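Local coordinates for protein PmoD (Methylocystis sp. ATCC 49242, PDB 6CPD) that binds copper(I) between its two subunits through a cupredoxin-like periplasmic domain, and probably serves copper handling in methane-oxidising bacteria, at residues 8-13 / 119-124; 38-43 / 94-99. All blocks are in the same frame, centred on the assembly; numbering follows the deposited sequence.

In the fold
Contacts 1 and 2 both draw on the sheet that joins strands 7-10, 13-20, 37-45 and 92-99, but in different ways. Contact 2 lies within it, pairing neighbouring strands 37-45 and 92-99 by direct backbone hydrogen bonds; one face of that pair is turned to the interior, the other carries a mixture of polar and apolar side chains, partly or fully exposed. Contact 1 runs from this sheet to the opposing one, strand 7-10 against strand 118-127, with apolar packing and a single water bridge, and carries Met9, which binds the copper shared with the second subunit. The centres of contacts 1 and 2 are about 19 Å apart. Even so, Phe123 of contact 1 touches Met41 and Phe43 of contact 2 in the shared core.

Contact 1. Residues 8-13 / 119-124; sequences VMFGYD and ETAQFK. With CU1 (copper (I) ion), chain D.
Phe10 and Ala121 meet face to methyl: Ala121 CB lies over one face of the phenyl ring, offset toward the rim and 3.9 Å from the ring centroid, in a CH-pi contact. From Phe10 CB, CG stands anti to the carbonyl carbon (chi1 -66°), and the far side of the ring reaches segment 119-124. CD2 passes 3.7 Å from Glu119 OE1, which is salt-bridged to Arg113, with ring and carboxylate planes 19° apart. CE2 brings the ring edge to Glu119 O at 3.6 Å, and CZ reaches Ala121 CB at 3.6 Å. Val8 CG2 touches the same methyl from another side, at 3.5 Å, and Val8 CB touches Phe123 CD2. No direct hydrogen bond joins the segments; a water takes the Met9 N-H at 2.9 Å and donates to Gln122 O at 3.2 Å. Met9 SD binds copper(I) at 2.3 Å, with Met7 and both Met7 and Met9 of the second subunit completing the site. Strand 7-10, of one sheet, runs nearly antiparallel beside strand 118-127 of the other (segment axes at 157°); Val8 packs on Ile15 and Ile17 of strand 13-20, and Phe10 on Val109 and Leu111 of strand 103-112.

Contact 2. Residues 38-43 / 94-99; sequences RTIMAF and SVEHNF
Thr39 and His97 form a hydrogen-bonded antiparallel pair, as do Met41 and Val95, and these four backbone bonds carry the contact. The bond from Thr39 N to His97 O is the most bent, with an N-H...O angle of 137°, whereas its return bond, from His97 N to Thr39 O at 2.8 Å, is straighter at 160°. At the intervening non-hydrogen-bonded pair, Ile40 CA and Glu96 CA add CA-H...O contacts to Val95 O and Thr39 O.

Side-chain packing gathers on the face of Thr39, Met41, Val95 and His97. Met41 CB meets Val95 CG2 at 4.0 Å, and Phe43 CE1 approaches Val95 CG1. Phe99 crosses Thr39 at about a right angle, its CD2 edge 3.6 Å from Thr39 OG1, while His97 CD2 sits over the centre of the Phe99 ring. An alanine in place of Phe99 would probably open a gap beside Thr39 and leave the His97 ring without the aromatic face beneath it.

Several polar ends find partners outside the pair: Thr39 OG1 hydrogen-bonds Gly37 O and Gln21 NE2, and His97 NE2 hydrogen-bonds Glu80 OE1. On the other face, Glu96 has CG anti to the backbone N (chi1 179°), 4.0 Å from Ile40 CG1. Its side chain crosses Arg38 at about a right angle without contact between the charged atoms, and the guanidinium makes its salt bridge with Asp23.

With Met41 reaching Phe123 and Ile59, and Val95 reaching Leu57 and Leu83, one face of this antiparallel pair lines the core between two sheets, the arrangement of a cupredoxin-like beta sandwich.

Contact 1. Residues 8-13 / 119-124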
loop_
_atom_site.group_PDB
_atom_site.type_symbol
_atom_site.label_atom_id
_atom_site.label_comp_id
_atom_site.label_asym_id
_atom_site.label_seq_id
_atom_site.Cartn_x
_atom_site.Cartn_y
_atom_site.Cartn_z
ATOM N N VAL B 8 -5.659 -1.031 3.188
ATOM C CA VAL B 8 -6.411 -0.422 4.281
ATOM C C VAL B 8 -6.307 -1.405 5.465
ATOM O O VAL B 8 -6.214 -2.603 5.250
ATOM C CB VAL B 8 -7.866 -0.136 3.878
ATOM C CG1 VAL B 8 -8.594 -1.417 3.546
ATOM C CG2 VAL B 8 -8.569 0.624 4.962
ATOM N N MET B 9 -6.210 -0.900 6.695
ATOM C CA MET B 9 -5.861 -1.756 7.821
ATOM C C MET B 9 -6.892 -1.890 8.938
ATOM O O MET B 9 -7.472 -0.894 9.363
ATOM C CB MET B 9 -4.552 -1.248 8.426
ATOM C CG MET B 9 -3.446 -1.113 7.380
ATOM S SD MET B 9 -1.938 -0.607 8.159
ATOM C CE MET B 9 -2.288 1.125 8.481
ATOM N N PHE B 10 -7.069 -3.114 9.439
ATOM C CA PHE B 10 -7.767 -3.339 10.692
ATOM C C PHE B 10 -6.841 -4.065 11.642
ATOM O O PHE B 10 -6.874 -5.292 11.712
ATOM C CB PHE B 10 -9.038 -4.166 10.494
ATOM C CG PHE B 10 -10.093 -3.475 9.689
ATOM C CD1 PHE B 10 -10.058 -3.523 8.303
ATOM C CD2 PHE B 10 -11.102 -2.757 10.312
ATOM C CE1 PHE B 10 -11.031 -2.874 7.545
ATOM C CE2 PHE B 10 -12.082 -2.108 9.564
ATOM C CZ PHE B 10 -12.048 -2.171 8.182
ATOM N N GLY B 11 -6.022 -3.332 12.384
ATOM C CA GLY B 11 -5.057 -3.977 13.255
ATOM C C GLY B 11 -4.044 -4.713 12.392
ATOM O O GLY B 11 -3.402 -4.113 11.539
ATOM N N TYR B 12 -3.910 -6.021 12.584
ATOM C CA TYR B 12 -2.993 -6.788 11.747
ATOM C C TYR B 12 -3.659 -7.236 10.464
ATOM O O TYR B 12 -2.992 -7.719 9.549
ATOM C CB TYR B 12 -2.480 -8.023 12.487
ATOM C CG TYR B 12 -1.664 -7.714 13.709
ATOM C CD1 TYR B 12 -0.578 -6.841 13.645
ATOM C CD2 TYR B 12 -1.992 -8.278 14.933
ATOM C CE1 TYR B 12 0.175 -6.563 14.782
ATOM C CE2 TYR B 12 -1.259 -8.006 16.061
ATOM C CZ TYR B 12 -0.177 -7.154 15.986
ATOM O OH TYR B 12 0.537 -6.902 17.128
ATOM N N ASP B 13 -4.983 -7.148 10.417
ATOM C CA ASP B 13 -5.685 -7.662 9.248
ATOM C C ASP B 13 -5.769 -6.566 8.189
ATOM O O ASP B 13 -6.327 -5.499 8.448
ATOM C CB ASP B 13 -7.072 -8.152 9.652
ATOM C CG ASP B 13 -7.013 -9.170 10.785
ATOM O OD1 ASP B 13 -6.437 -10.264 10.602
ATOM O OD2 ASP B 13 -7.568 -8.869 11.868
ATOM N N GLU B 119 -16.259 -1.432 13.055
ATOM C CA GLU B 119 -14.957 -0.797 12.955
ATOM C C GLU B 119 -14.849 -0.153 11.588
ATOM O O GLU B 119 -15.213 -0.759 10.583
ATOM C CB GLU B 119 -13.828 -1.806 13.170
ATOM C CG GLU B 119 -13.984 -2.655 14.423
ATOM C CD GLU B 119 -12.791 -3.560 14.697
ATOM O OE1 GLU B 119 -11.959 -3.753 13.779
ATOM O OE2 GLU B 119 -12.687 -4.080 15.836
ATOM N N THR B 120 -14.394 1.093 11.543
ATOM C CA THR B 120 -14.211 1.760 10.263
ATOM C C THR B 120 -12.738 2.055 10.030
ATOM O O THR B 120 -12.036 2.511 10.928
ATOM C CB THR B 120 -15.049 3.060 10.169
ATOM O OG1 THR B 120 -16.440 2.723 10.209
ATOM C CG2 THR B 120 -14.776 3.800 8.855
ATOM N N ALA B 121 -12.271 1.789 8.818
ATOM C CA ALA B 121 -10.906 2.149 8.452
ATOM C C ALA B 121 -10.972 3.089 7.270
ATOM O O ALA B 121 -11.912 3.017 6.474
ATOM C CB ALA B 121 -10.097 0.913 8.124
ATOM N N GLN B 122 -9.987 3.979 7.160
ATOM C CA GLN B 122 -9.968 4.993 6.112
ATOM C C GLN B 122 -8.792 4.754 5.201
ATOM O O GLN B 122 -7.695 4.447 5.680
ATOM C CB GLN B 122 -9.880 6.415 6.710
ATOM C CG GLN B 122 -10.900 6.710 7.803
ATOM C CD GLN B 122 -10.750 8.107 8.414
ATOM O OE1 GLN B 122 -9.963 8.928 7.940
ATOM N NE2 GLN B 122 -11.521 8.377 9.463
ATOM N N PHE B 123 -9.019 4.793 3.895
ATOM C CA PHE B 123 -7.874 4.948 3.017
ATOM C C PHE B 123 -8.027 6.257 2.270
ATOM O O PHE B 123 -9.046 6.519 1.608
ATOM C CB PHE B 123 -7.681 3.760 2.089
ATOM C CG PHE B 123 -8.826 3.463 1.184
ATOM C CD1 PHE B 123 -8.828 3.924 -0.123
ATOM C CD2 PHE B 123 -9.843 2.605 1.595
ATOM C CE1 PHE B 123 -9.875 3.607 -0.988
ATOM C CE2 PHE B 123 -10.889 2.265 0.730
ATOM C CZ PHE B 123 -10.902 2.770 -0.564
ATOM N N LYS B 124 -6.994 7.079 2.395
ATOM C CA LYS B 124 -7.032 8.422 1.845
ATOM C C LYS B 124 -6.304 8.390 0.529
ATOM O O LYS B 124 -5.252 7.762 0.417
ATOM C CB LYS B 124 -6.389 9.411 2.810
ATOM C CG LYS B 124 -7.087 9.467 4.150
ATOM C CD LYS B 124 -6.644 10.668 4.950
ATOM C CE LYS B 124 -7.434 10.794 6.225
ATOM N NZ LYS B 124 -7.118 12.088 6.882
HETATM CU CU CU1 D . -0.283 -0.959 6.631
HETATM O O HOH W 1 -6.055 1.968 6.752
#

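Contact 2. Residues 38-43 / 94-99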
loop_
_atom_site.group_PDB
_atom_site.type_symbol
_atom_site.label_atom_id
_atom_site.label_comp_id
_atom_site.label_asym_id
_atom_site.label_seq_id
_atom_site.Cartn_x
_atom_site.Cartn_y
_atom_site.Cartn_z
ATOM N N ARG B 38 -12.678 6.824 -15.847
ATOM C CA ARG B 38 -13.019 5.461 -15.450
ATOM C C ARG B 38 -11.967 4.873 -14.533
ATOM O O ARG B 38 -10.801 4.740 -14.896
ATOM C CB ARG B 38 -13.181 4.558 -16.675
ATOM C CG ARG B 38 -13.474 3.090 -16.365
ATOM C CD ARG B 38 -14.198 2.421 -17.531
ATOM N NE ARG B 38 -13.380 2.406 -18.746
ATOM C CZ ARG B 38 -12.872 1.302 -19.301
ATOM N NH1 ARG B 38 -13.111 0.114 -18.767
ATOM N NH2 ARG B 38 -12.129 1.384 -20.400
ATOM N N THR B 39 -12.392 4.498 -13.341
ATOM C CA THR B 39 -11.442 4.008 -12.359
ATOM C C THR B 39 -11.976 2.739 -11.736
ATOM O O THR B 39 -13.126 2.692 -11.304
ATOM C CB THR B 39 -11.181 5.080 -11.292
ATOM O OG1 THR B 39 -10.781 6.286 -11.947
ATOM C CG2 THR B 39 -10.092 4.639 -10.331
ATOM N N ILE B 40 -11.135 1.704 -11.687
ATOM C CA ILE B 40 -11.534 0.463 -11.076
ATOM C C ILE B 40 -10.680 0.235 -9.848
ATOM O O ILE B 40 -9.456 0.269 -9.932
ATOM C CB ILE B 40 -11.388 -0.716 -12.051
ATOM C CG1 ILE B 40 -12.325 -0.513 -13.243
ATOM C CG2 ILE B 40 -11.644 -2.052 -11.328
ATOM C CD1 ILE B 40 -12.069 -1.479 -14.384
ATOM N N MET B 41 -11.334 0.004 -8.715
ATOM C CA MET B 41 -10.627 -0.343 -7.483
ATOM C C MET B 41 -10.913 -1.775 -7.073
ATOM O O MET B 41 -12.071 -2.136 -6.845
ATOM C CB MET B 41 -11.021 0.613 -6.362
ATOM C CG MET B 41 -10.838 2.082 -6.749
ATOM S SD MET B 41 -11.116 3.187 -5.353
ATOM C CE MET B 41 -10.465 2.160 -4.043
ATOM N N ALA B 42 -9.854 -2.578 -6.975
ATOM C CA ALA B 42 -9.976 -3.982 -6.608
ATOM C C ALA B 42 -9.486 -4.227 -5.181
ATOM O O ALA B 42 -8.394 -3.784 -4.811
ATOM C CB ALA B 42 -9.203 -4.853 -7.591
ATOM N N PHE B 43 -10.298 -4.945 -4.405
ATOM C CA PHE B 43 -10.047 -5.216 -2.987
ATOM C C PHE B 43 -9.782 -6.707 -2.797
ATOM O O PHE B 43 -10.494 -7.546 -3.350
ATOM C CB PHE B 43 -11.237 -4.772 -2.130
ATOM C CG PHE B 43 -11.489 -3.291 -2.168
ATOM C CD1 PHE B 43 -12.171 -2.722 -3.230
ATOM C CD2 PHE B 43 -11.039 -2.471 -1.150
ATOM C CE1 PHE B 43 -12.389 -1.357 -3.274
ATOM C CE2 PHE B 43 -11.255 -1.112 -1.186
ATOM C CZ PHE B 43 -11.939 -0.553 -2.250
ATOM N N SER B 94 -14.507 -5.831 -6.775
ATOM C CA SER B 94 -14.072 -4.621 -7.459
ATOM C C SER B 94 -15.205 -3.610 -7.477
ATOM O O SER B 94 -16.376 -3.990 -7.451
ATOM C CB SER B 94 -13.638 -4.917 -8.898
ATOM O OG SER B 94 -12.461 -5.708 -8.950
ATOM N N VAL B 95 -14.847 -2.329 -7.502
ATOM C CA VAL B 95 -15.811 -1.262 -7.720
ATOM C C VAL B 95 -15.282 -0.416 -8.873
ATOM O O VAL B 95 -14.068 -0.320 -9.089
ATOM C CB VAL B 95 -16.051 -0.393 -6.458
ATOM C CG1 VAL B 95 -16.056 -1.258 -5.219
ATOM C CG2 VAL B 95 -15.007 0.672 -6.332
ATOM N N GLU B 96 -16.201 0.114 -9.667
ATOM C CA GLU B 96 -15.845 0.965 -10.780
ATOM C C GLU B 96 -16.520 2.305 -10.587
ATOM O O GLU B 96 -17.667 2.363 -10.156
ATOM C CB GLU B 96 -16.258 0.325 -12.115
ATOM C CG GLU B 96 -15.947 1.167 -13.353
ATOM C CD GLU B 96 -17.016 2.212 -13.673
ATOM O OE1 GLU B 96 -18.147 2.103 -13.154
ATOM O OE2 GLU B 96 -16.716 3.150 -14.448
ATOM N N HIS B 97 -15.809 3.380 -10.887
ATOM C CA HIS B 97 -16.396 4.704 -10.746
ATOM C C HIS B 97 -15.735 5.682 -11.708
ATOM O O HIS B 97 -14.518 5.644 -11.909
ATOM C CB HIS B 97 -16.257 5.206 -9.301
ATOM C CG HIS B 97 -16.965 6.503 -9.051
ATOM N ND1 HIS B 97 -18.333 6.627 -9.125
ATOM C CD2 HIS B 97 -16.491 7.739 -8.756
ATOM C CE1 HIS B 97 -18.679 7.879 -8.875
ATOM N NE2 HIS B 97 -17.576 8.575 -8.652
ATOM N N ASN B 98 -16.529 6.552 -12.311
ATOM C CA ASN B 98 -15.961 7.654 -13.065
ATOM C C ASN B 98 -15.742 8.833 -12.136
ATOM O O ASN B 98 -16.696 9.475 -11.709
ATOM C CB ASN B 98 -16.872 8.058 -14.228
ATOM C CG ASN B 98 -16.230 9.098 -15.141
ATOM O OD1 ASN B 98 -15.475 8.759 -16.051
ATOM N ND2 ASN B 98 -16.553 10.373 -14.912
ATOM N N PHE B 99 -14.480 9.099 -11.810
ATOM C CA PHE B 99 -14.139 10.290 -11.053
ATOM C C PHE B 99 -14.056 11.447 -12.028
ATOM O O PHE B 99 -13.089 11.562 -12.775
ATOM C CB PHE B 99 -12.822 10.124 -10.295
ATOM C CG PHE B 99 -12.907 9.180 -9.124
ATOM C CD1 PHE B 99 -13.177 9.662 -7.852
ATOM C CD2 PHE B 99 -12.704 7.812 -9.292
ATOM C CE1 PHE B 99 -13.255 8.802 -6.768
ATOM C CE2 PHE B 99 -12.790 6.940 -8.207
ATOM C CZ PHE B 99 -13.066 7.445 -6.939
#